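Local coordinates for ABC transporter periplasmic peptide-binding protein (Pseudoalteromonas, PDB 4QFL) that binds dipeptides such as Ala-Phe in the periplasm, probably to hand them to a membrane ABC transporter for uptake, at residues T265-S270 / V381-N386; P302-L307 / K370-S375; T472-T477 / Q485-A490. All coordinates share one frame; numbering follows the deposited sequence. Where two conformers were deposited one is given.

Contact 1 of 3, residues T265-S270 / V381-N386; sequences TAHPSS and VSRIYN. With PHE (phenylalanine), chain D.
The first torsion of H267 sets CG beside its backbone N and anti to the carbonyl carbon (chi1 -54°). The imidazole lies against S382 O and R383 NH1. R383 starts out pointing away from H267. Its chain then bends at chi2 and again at chi3 (-56°), the second bend placing NE, and the guanidinium comes back to the ring. R383 NH1 lies 3.3 Å above the plane of the H267 ring, offset toward the rim. S382 O sits over the same face, 3.4 Å from H267 CG. The imidazole and guanidinium planes are 50° apart. R383 NH1 also donates to S382 O (3.1 Å) and makes a salt bridge with E36, so two acceptors fix this end of the guanidinium.

Here the loop just after strand 264-266 meets the loop between strand 373-378 and helix 389-401. R383 and Y385 lie in a type I turn from R383 to N386, and both reach the ligand. An arginine paired with the ligand carboxylate is consistent with a dipeptide-binding member of solute-binding protein family 5. R383 NE donates to PHE O at 3.0 Å and R383 NH2 to PHE OXT at 3.0 Å. Y385 OH donates to the same PHE O at 2.6 Å. G50 N and T48 O hold the bound phenylalanine as well.

H267 therefore stands in the second shell, behind the arginine. Water 1 joins H267 NE2 to R383 NH2, which donates to it at 2.8 Å. On the other ring nitrogen, water 2 lies in the imidazole plane and bridges H267 ND1 (2.8 Å) to S382 OG. I384 CG1 lies against H267 CE1.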
loop_
_atom_site.group_PDB
_atom_site.type_symbol
_atom_site.label_atom_id
_atom_site.label_comp_id
_atom_site.label_asym_id
_atom_site.label_seq_id
_atom_site.Cartn_x
_atom_site.Cartn_y
_atom_site.Cartn_z
ATOM N N THR A 265 15.895 -6.262 -8.537
ATOM C CA THR A 265 16.117 -5.188 -7.583
ATOM C C THR A 265 14.899 -4.298 -7.430
ATOM O O THR A 265 14.475 -3.631 -8.360
ATOM C CB THR A 265 17.319 -4.319 -7.978
ATOM O OG1 THR A 265 18.519 -4.969 -7.555
ATOM C CG2 THR A 265 17.244 -2.976 -7.298
ATOM N N ALA A 266 14.339 -4.312 -6.231
ATOM C CA ALA A 266 13.202 -3.476 -5.900
ATOM C C ALA A 266 13.622 -2.023 -5.854
ATOM O O ALA A 266 14.712 -1.693 -5.384
ATOM C CB ALA A 266 12.625 -3.894 -4.549
ATOM N N HIS A 267 12.745 -1.164 -6.355
ATOM C CA HIS A 267 12.923 0.279 -6.271
ATOM C C HIS A 267 14.367 0.707 -6.501
ATOM O O HIS A 267 15.033 1.146 -5.563
ATOM C CB HIS A 267 12.445 0.788 -4.905
ATOM C CG HIS A 267 11.038 0.395 -4.572
ATOM N ND1 HIS A 267 9.949 1.125 -4.988
ATOM C CD2 HIS A 267 10.546 -0.650 -3.865
ATOM C CE1 HIS A 267 8.842 0.547 -4.553
ATOM N NE2 HIS A 267 9.178 -0.526 -3.861
ATOM N N PRO A 268 14.859 0.579 -7.749
ATOM C CA PRO A 268 16.224 1.007 -8.074
ATOM C C PRO A 268 16.434 2.499 -7.821
ATOM O O PRO A 268 15.563 3.315 -8.111
ATOM C CB PRO A 268 16.349 0.688 -9.565
ATOM C CG PRO A 268 14.959 0.594 -10.061
ATOM C CD PRO A 268 14.172 0.030 -8.927
ATOM N N SER A 269 17.590 2.849 -7.270
ATOM C CA SER A 269 17.901 4.243 -6.971
ATOM C C SER A 269 18.045 5.093 -8.238
ATOM O O SER A 269 18.826 4.773 -9.133
ATOM C CB SER A 269 19.175 4.337 -6.130
ATOM O OG SER A 269 19.027 3.661 -4.895
ATOM N N SER A 270 17.296 6.188 -8.289
ATOM C CA SER A 270 17.299 7.087 -9.446
ATOM C C SER A 270 18.690 7.400 -9.923
ATOM O O SER A 270 18.949 7.400 -11.121
ATOM C CB SER A 270 16.649 8.412 -9.084
ATOM O OG SER A 270 15.474 8.197 -8.347
ATOM N N VAL A 381 13.847 4.701 2.532
ATOM C CA VAL A 381 13.931 3.860 1.343
ATOM C C VAL A 381 13.161 4.492 0.186
ATOM O O VAL A 381 12.247 5.293 0.393
ATOM C CB VAL A 381 13.339 2.478 1.613
ATOM C CG1 VAL A 381 14.267 1.658 2.489
ATOM C CG2 VAL A 381 11.980 2.624 2.266
ATOM N N SER A 382 13.525 4.110 -1.033
ATOM C CA SER A 382 12.842 4.573 -2.242
ATOM C C SER A 382 11.442 3.959 -2.378
ATOM O O SER A 382 11.268 2.758 -2.158
ATOM C CB SER A 382 13.683 4.208 -3.471
ATOM O OG SER A 382 13.010 4.561 -4.664
ATOM N N ARG A 383 10.448 4.783 -2.719
ATOM C CA ARG A 383 9.091 4.301 -2.994
ATOM C C ARG A 383 8.694 4.818 -4.362
ATOM O O ARG A 383 9.296 5.768 -4.871
ATOM C CB ARG A 383 8.075 4.824 -1.966
ATOM C CG ARG A 383 8.566 4.906 -0.532
ATOM C CD ARG A 383 8.960 3.551 0.008
ATOM N NE ARG A 383 7.890 2.566 -0.088
ATOM C CZ ARG A 383 8.062 1.302 -0.480
ATOM N NH1 ARG A 383 9.263 0.858 -0.844
ATOM N NH2 ARG A 383 7.026 0.477 -0.527
ATOM N N ILE A 384 7.677 4.213 -4.956
ATOM C CA ILE A 384 7.212 4.661 -6.256
ATOM C C ILE A 384 6.907 6.150 -6.234
ATOM O O ILE A 384 7.270 6.879 -7.154
ATOM C CB ILE A 384 5.944 3.924 -6.668
ATOM C CG1 ILE A 384 6.215 2.426 -6.752
ATOM C CG2 ILE A 384 5.437 4.448 -8.010
ATOM C CD1 ILE A 384 4.961 1.612 -6.926
ATOM N N TYR A 385 6.230 6.599 -5.188
ATOM C CA TYR A 385 5.781 7.982 -5.130
ATOM C C TYR A 385 6.862 8.962 -4.677
ATOM O O TYR A 385 6.664 10.167 -4.722
ATOM C CB TYR A 385 4.546 8.096 -4.243
ATOM C CG TYR A 385 4.682 7.394 -2.915
ATOM C CD1 TYR A 385 5.257 8.035 -1.830
ATOM C CD2 TYR A 385 4.238 6.093 -2.749
ATOM C CE1 TYR A 385 5.381 7.403 -0.612
ATOM C CE2 TYR A 385 4.363 5.451 -1.533
ATOM C CZ TYR A 385 4.931 6.112 -0.467
ATOM O OH TYR A 385 5.056 5.485 0.748
ATOM N N ASN A 386 8.004 8.443 -4.246
ATOM C CA ASN A 386 9.097 9.294 -3.792
ATOM C C ASN A 386 10.431 8.558 -3.737
ATOM O O ASN A 386 10.726 7.865 -2.770
ATOM C CB ASN A 386 8.778 9.924 -2.433
ATOM C CG ASN A 386 9.772 11.001 -2.051
ATOM O OD1 ASN A 386 10.884 11.043 -2.567
ATOM N ND2 ASN A 386 9.372 11.876 -1.145
HETATM N N PHE D . 1.866 1.721 1.596
HETATM C CA PHE D . 2.997 2.627 1.763
HETATM C C PHE D . 4.178 2.126 0.964
HETATM O O PHE D . 4.954 2.914 0.434
HETATM C CB PHE D . 3.405 2.700 3.231
HETATM C CG PHE D . 2.439 3.436 4.092
HETATM C CD1 PHE D . 1.956 4.677 3.712
HETATM C CD2 PHE D . 2.017 2.894 5.285
HETATM C CE1 PHE D . 1.079 5.365 4.504
HETATM C CE2 PHE D . 1.139 3.575 6.086
HETATM C CZ PHE D . 0.664 4.812 5.698
HETATM O OXT PHE D . 4.382 0.918 0.841
HETATM O O HOH W 1 7.151 -1.824 -2.043
HETATM O O HOH W 2 11.011 3.262 -6.363
HETATM O O HOH W 3 14.425 5.308 -7.147
#

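Contact 2 of 3, residues P302-L307 / K370-S375; sequences PPFDNL and KGFDMS
P303 O accepts a hydrogen bond from N306 N at 3.0 Å. This bond closes the type I turn from P303 to N306. The turn follows a cis peptide bond between P302 and P303, and it presents P303 and F304 together to the segment 370-375.

P303 points CG at the face of F372. P303 CG stands over the centre of the F372 ring, 4.0 Å from the centroid and only 5° off the ring normal. This is a CH-pi contact. Chi1 of F372 (49°) sets its CG between the backbone N and the carbonyl carbon. F304 also reaches F372, but less directly. F304 CE1 and F372 CE1 are 4.0 Å apart, and the two ring planes are steeply inclined, at 82°.

The far end of F304 meets M374. M374 CB meets F304 CZ at 3.5 Å, near the plane of the ring, so it touches an edge. The M374 chain bends at chi3, which places its methyl, and M374 CE comes to 3.6 Å from F304 CE1. M374 SD lies 5.2 Å from the F304 centroid in an oblique Met-aromatic contact. No hydrogen bond crosses between the two segments.

The contact joins the loop ahead of helix 307-314 to the start of strand 373-378. N306 is the N-cap of that helix. Its L313 touches F304, F372 and M374, and the ring of Y368 meets F372 edge-to-face. On the strand side, F372 and M374 hydrogen-bond through their backbones to strand 406-410.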
loop_
_atom_site.group_PDB
_atom_site.type_symbol
_atom_site.label_atom_id
_atom_site.label_comp_id
_atom_site.label_asym_id
_atom_site.label_seq_id
_atom_site.Cartn_x
_atom_site.Cartn_y
_atom_site.Cartn_z
ATOM N N PRO A 302 0.252 22.324 17.076
ATOM C CA PRO A 302 0.561 23.718 16.728
ATOM C C PRO A 302 2.022 23.850 16.295
ATOM O O PRO A 302 2.863 23.114 16.800
ATOM C CB PRO A 302 0.311 24.478 18.043
ATOM C CG PRO A 302 -0.527 23.545 18.885
ATOM C CD PRO A 302 -0.113 22.163 18.494
ATOM N N PRO A 303 2.326 24.761 15.358
ATOM C CA PRO A 303 1.405 25.669 14.659
ATOM C C PRO A 303 0.737 25.029 13.449
ATOM O O PRO A 303 0.110 25.721 12.653
ATOM C CB PRO A 303 2.336 26.775 14.174
ATOM C CG PRO A 303 3.619 26.079 13.939
ATOM C CD PRO A 303 3.729 25.031 15.004
ATOM N N PHE A 304 0.862 23.719 13.317
ATOM C CA PHE A 304 0.455 23.052 12.090
ATOM C C PHE A 304 -1.052 22.817 12.068
ATOM O O PHE A 304 -1.613 22.472 11.032
ATOM C CB PHE A 304 1.287 21.768 11.885
ATOM C CG PHE A 304 2.759 21.982 12.119
ATOM C CD1 PHE A 304 3.508 22.740 11.233
ATOM C CD2 PHE A 304 3.375 21.498 13.259
ATOM C CE1 PHE A 304 4.854 22.977 11.463
ATOM C CE2 PHE A 304 4.721 21.732 13.496
ATOM C CZ PHE A 304 5.463 22.472 12.597
ATOM N N ASP A 305 -1.701 23.037 13.209
ATOM C CA ASP A 305 -3.159 23.009 13.276
ATOM C C ASP A 305 -3.749 24.298 12.703
ATOM O O ASP A 305 -4.965 24.445 12.586
ATOM C CB ASP A 305 -3.630 22.781 14.712
ATOM C CG ASP A 305 -3.289 23.930 15.631
ATOM O OD1 ASP A 305 -2.293 24.632 15.364
ATOM O OD2 ASP A 305 -4.013 24.134 16.634
ATOM N N ASN A 306 -2.875 25.227 12.335
ATOM C CA ASN A 306 -3.303 26.511 11.815
ATOM C C ASN A 306 -3.224 26.537 10.304
ATOM O O ASN A 306 -2.142 26.471 9.726
ATOM C CB ASN A 306 -2.415 27.607 12.382
ATOM C CG ASN A 306 -2.874 28.968 11.996
ATOM O OD1 ASN A 306 -3.602 29.134 11.024
ATOM N ND2 ASN A 306 -2.454 29.967 12.752
ATOM N N LEU A 307 -4.375 26.639 9.658
ATOM C CA LEU A 307 -4.408 26.544 8.209
ATOM C C LEU A 307 -3.480 27.572 7.580
ATOM O O LEU A 307 -2.712 27.237 6.681
ATOM C CB LEU A 307 -5.833 26.695 7.679
ATOM C CG LEU A 307 -6.030 26.615 6.159
ATOM C CD1 LEU A 307 -5.339 25.402 5.535
ATOM C CD2 LEU A 307 -7.516 26.616 5.830
ATOM N N LYS A 370 9.591 35.792 13.288
ATOM C CA LYS A 370 10.873 35.139 13.501
ATOM C C LYS A 370 10.734 33.680 13.118
ATOM O O LYS A 370 11.643 32.879 13.343
ATOM C CB LYS A 370 11.313 35.258 14.961
ATOM C CG LYS A 370 12.573 36.098 15.191
ATOM C CD LYS A 370 12.295 37.595 15.086
ATOM C CE LYS A 370 12.159 38.054 13.636
ATOM N NZ LYS A 370 11.754 39.489 13.535
ATOM N N GLY A 371 9.583 33.341 12.543
ATOM C CA GLY A 371 9.294 31.975 12.151
ATOM C C GLY A 371 9.420 31.008 13.313
ATOM O O GLY A 371 9.284 31.393 14.473
ATOM N N PHE A 372 9.694 29.746 12.998
ATOM C CA PHE A 372 9.741 28.702 14.011
ATOM C C PHE A 372 10.613 27.544 13.565
ATOM O O PHE A 372 11.165 27.559 12.471
ATOM C CB PHE A 372 8.328 28.186 14.306
ATOM C CG PHE A 372 7.540 27.851 13.072
ATOM C CD1 PHE A 372 7.690 26.622 12.448
ATOM C CD2 PHE A 372 6.656 28.772 12.526
ATOM C CE1 PHE A 372 6.972 26.317 11.308
ATOM C CE2 PHE A 372 5.934 28.473 11.384
ATOM C CZ PHE A 372 6.092 27.242 10.773
ATOM N N ASP A 373 10.724 26.544 14.433
ATOM C CA ASP A 373 11.376 25.282 14.112
ATOM C C ASP A 373 10.336 24.206 13.785
ATOM O O ASP A 373 9.229 24.216 14.319
ATOM C CB ASP A 373 12.217 24.809 15.296
ATOM C CG ASP A 373 13.469 25.639 15.497
ATOM O OD1 ASP A 373 13.590 26.711 14.865
ATOM O OD2 ASP A 373 14.333 25.209 16.289
ATOM N N MET A 374 10.694 23.270 12.914
ATOM C CA MET A 374 9.836 22.122 12.678
ATOM C C MET A 374 10.654 20.930 12.223
ATOM O O MET A 374 11.785 21.080 11.749
ATOM C CB MET A 374 8.785 22.439 11.619
ATOM C CG MET A 374 9.355 22.695 10.234
ATOM S SD MET A 374 8.052 23.031 9.045
ATOM C CE MET A 374 7.110 21.503 9.131
ATOM N N SER A 375 10.073 19.743 12.367
ATOM C CA SER A 375 10.661 18.545 11.804
ATOM C C SER A 375 9.975 18.205 10.480
ATOM O O SER A 375 8.795 18.510 10.261
ATOM C CB SER A 375 10.604 17.363 12.784
ATOM O OG SER A 375 9.268 17.014 13.145
#

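Contact 3 of 3, residues T472-T477 / Q485-A490; sequences TKALDT and QYYDAA
Y486, A474 and Y487 carry this contact, and A474 meets both tyrosines. A474 CB touches Y486 CB at 3.7 Å. The same methyl sits over one face of the Y487 ring, 3.9 Å from its centroid and offset toward the rim. It is nearest there to Y487 CZ, at 3.6 Å. Each tyrosine has CG anti to the carbonyl carbon, beside the backbone N (chi1 -66° for Y486). Y486 points at helix 465-475 from its root, while Y487 reaches that helix with its end. A474 therefore meets Y486 at CB and Y487 near the phenol end.

Y486 uses its ring face for K473. K473 CB lies over the centre of the Y486 ring, 3.6 Å from the centroid and 10° off the normal, a close CH-pi contact. The two side chains cross at about a right angle. The lysine chain runs extended beyond CG, and K473 CD still touches Y486 CE1 at 3.8 Å before the amino end leads away.

The arrangement is a helical hairpin. Helix 465-475 ends, a short linker turns the chain, and helix 480-497 packs back against it. A small alanine set against aromatic rings lets the two backbones come close: A474 CA and Y486 CA are 5.6 Å apart. Y486 also touches L470, one turn earlier on the first helix.

The phenol end of Y487 also touches L475. L475 CD2 meets Y487 OH at 3.8 Å, the two side chains again crossing nearly square. Y487 OH is hydrogen-bonded to R483, and the Y487 ring meets F444 with their planes almost parallel.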
loop_
_atom_site.group_PDB
_atom_site.type_symbol
_atom_site.label_atom_id
_atom_site.label_comp_id
_atom_site.label_asym_id
_atom_site.label_seq_id
_atom_site.Cartn_x
_atom_site.Cartn_y
_atom_site.Cartn_z
ATOM N N THR A 472 -18.498 8.842 2.136
ATOM C CA THR A 472 -19.626 7.952 2.337
ATOM C C THR A 472 -20.649 8.056 1.212
ATOM O O THR A 472 -21.148 7.046 0.715
ATOM C CB THR A 472 -20.305 8.275 3.658
ATOM O OG1 THR A 472 -19.355 8.075 4.707
ATOM C CG2 THR A 472 -21.511 7.370 3.875
ATOM N N LYS A 473 -20.964 9.285 0.815
ATOM C CA LYS A 473 -21.932 9.497 -0.249
ATOM C C LYS A 473 -21.436 8.905 -1.571
ATOM O O LYS A 473 -22.208 8.305 -2.320
ATOM C CB LYS A 473 -22.263 10.983 -0.377
ATOM C CG LYS A 473 -22.829 11.561 0.913
ATOM C CD LYS A 473 -23.249 13.010 0.769
ATOM C CE LYS A 473 -23.917 13.507 2.044
ATOM N NZ LYS A 473 -24.543 14.840 1.853
ATOM N N ALA A 474 -20.139 9.046 -1.827
ATOM C CA ALA A 474 -19.508 8.472 -3.018
ATOM C C ALA A 474 -19.574 6.954 -2.998
ATOM O O ALA A 474 -19.520 6.308 -4.039
ATOM C CB ALA A 474 -18.060 8.936 -3.128
ATOM N N LEU A 475 -19.695 6.384 -1.807
ATOM C CA LEU A 475 -19.797 4.941 -1.664
ATOM C C LEU A 475 -21.258 4.493 -1.607
ATOM O O LEU A 475 -21.556 3.303 -1.719
ATOM C CB LEU A 475 -19.045 4.481 -0.421
ATOM C CG LEU A 475 -17.530 4.680 -0.502
ATOM C CD1 LEU A 475 -16.866 4.072 0.711
ATOM C CD2 LEU A 475 -16.955 4.080 -1.775
ATOM N N ASP A 476 -22.161 5.459 -1.443
ATOM C CA ASP A 476 -23.602 5.189 -1.384
ATOM C C ASP A 476 -24.206 4.910 -2.757
ATOM O O ASP A 476 -25.376 4.536 -2.851
ATOM C CB ASP A 476 -24.358 6.357 -0.733
ATOM C CG ASP A 476 -24.215 6.380 0.778
ATOM O OD1 ASP A 476 -23.845 5.332 1.351
ATOM O OD2 ASP A 476 -24.481 7.443 1.395
ATOM N N THR A 477 -23.416 5.092 -3.815
ATOM C CA THR A 477 -23.917 4.904 -5.175
ATOM C C THR A 477 -22.855 4.307 -6.093
ATOM O O THR A 477 -21.668 4.545 -5.907
ATOM C CB THR A 477 -24.412 6.233 -5.764
ATOM O OG1 THR A 477 -24.748 6.055 -7.147
ATOM C CG2 THR A 477 -23.332 7.286 -5.642
ATOM N N GLN A 485 -18.593 13.468 -8.637
ATOM C CA GLN A 485 -19.021 14.726 -8.025
ATOM C C GLN A 485 -18.507 14.829 -6.604
ATOM O O GLN A 485 -17.944 15.840 -6.188
ATOM C CB GLN A 485 -20.540 14.816 -7.994
ATOM C CG GLN A 485 -21.148 15.280 -9.288
ATOM C CD GLN A 485 -22.636 15.450 -9.167
ATOM O OE1 GLN A 485 -23.317 14.614 -8.568
ATOM N NE2 GLN A 485 -23.155 16.549 -9.708
ATOM N N TYR A 486 -18.709 13.760 -5.853
ATOM C CA TYR A 486 -18.216 13.717 -4.491
ATOM C C TYR A 486 -16.691 13.689 -4.451
ATOM O O TYR A 486 -16.077 14.397 -3.658
ATOM C CB TYR A 486 -18.841 12.539 -3.737
ATOM C CG TYR A 486 -20.326 12.728 -3.567
ATOM C CD1 TYR A 486 -20.819 13.836 -2.890
ATOM C CD2 TYR A 486 -21.237 11.826 -4.095
ATOM C CE1 TYR A 486 -22.182 14.038 -2.735
ATOM C CE2 TYR A 486 -22.613 12.023 -3.942
ATOM C CZ TYR A 486 -23.073 13.132 -3.260
ATOM O OH TYR A 486 -24.425 13.356 -3.097
ATOM N N TYR A 487 -16.082 12.894 -5.322
ATOM C CA TYR A 487 -14.626 12.870 -5.388
ATOM C C TYR A 487 -14.074 14.215 -5.825
ATOM O O TYR A 487 -13.001 14.609 -5.390
ATOM C CB TYR A 487 -14.117 11.725 -6.265
ATOM C CG TYR A 487 -14.361 10.396 -5.613
ATOM C CD1 TYR A 487 -14.062 10.207 -4.267
ATOM C CD2 TYR A 487 -14.929 9.340 -6.314
ATOM C CE1 TYR A 487 -14.307 9.001 -3.644
ATOM C CE2 TYR A 487 -15.173 8.122 -5.699
ATOM C CZ TYR A 487 -14.864 7.961 -4.362
ATOM O OH TYR A 487 -15.106 6.756 -3.737
ATOM N N ASP A 488 -14.811 14.933 -6.670
ATOM C CA ASP A 488 -14.414 16.295 -7.006
ATOM C C ASP A 488 -14.384 17.172 -5.758
ATOM O O ASP A 488 -13.423 17.906 -5.518
ATOM C CB ASP A 488 -15.368 16.913 -8.033
ATOM C CG ASP A 488 -15.169 16.358 -9.424
ATOM O OD1 ASP A 488 -14.117 15.750 -9.663
ATOM O OD2 ASP A 488 -16.058 16.536 -10.282
ATOM N N ALA A 489 -15.451 17.104 -4.972
ATOM C CA ALA A 489 -15.550 17.957 -3.803
ATOM C C ALA A 489 -14.451 17.572 -2.817
ATOM O O ALA A 489 -13.910 18.423 -2.105
ATOM C CB ALA A 489 -16.940 17.835 -3.168
ATOM N N ALA A 490 -14.118 16.283 -2.791
ATOM C CA ALA A 490 -13.113 15.778 -1.865
ATOM C C ALA A 490 -11.728 16.304 -2.215
ATOM O O ALA A 490 -10.953 16.694 -1.336
ATOM C CB ALA A 490 -13.116 14.262 -1.855
#

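How the contacts relate
The three contacts are well separated, with centres 30 to 32 Å apart and no atoms touching between them. Contact 2 falls within the chain span bounded by contact 1. Contact 3 comes later and lies on the other side of the chain's centre from contact 1. Strand 373-378 connects contacts 1 and 2: contact 2 includes its start, and the loop after its end supplies R383 and Y385 to contact 1. The strand thus runs from contact 2, whose centre is about 29 Å from the chain's centre, toward the ligand pocket. Contact 3 joins two helices, and its nearest atoms are about 12 Å from contact 2. Only contact 1 holds residues that bind the phenylalanine.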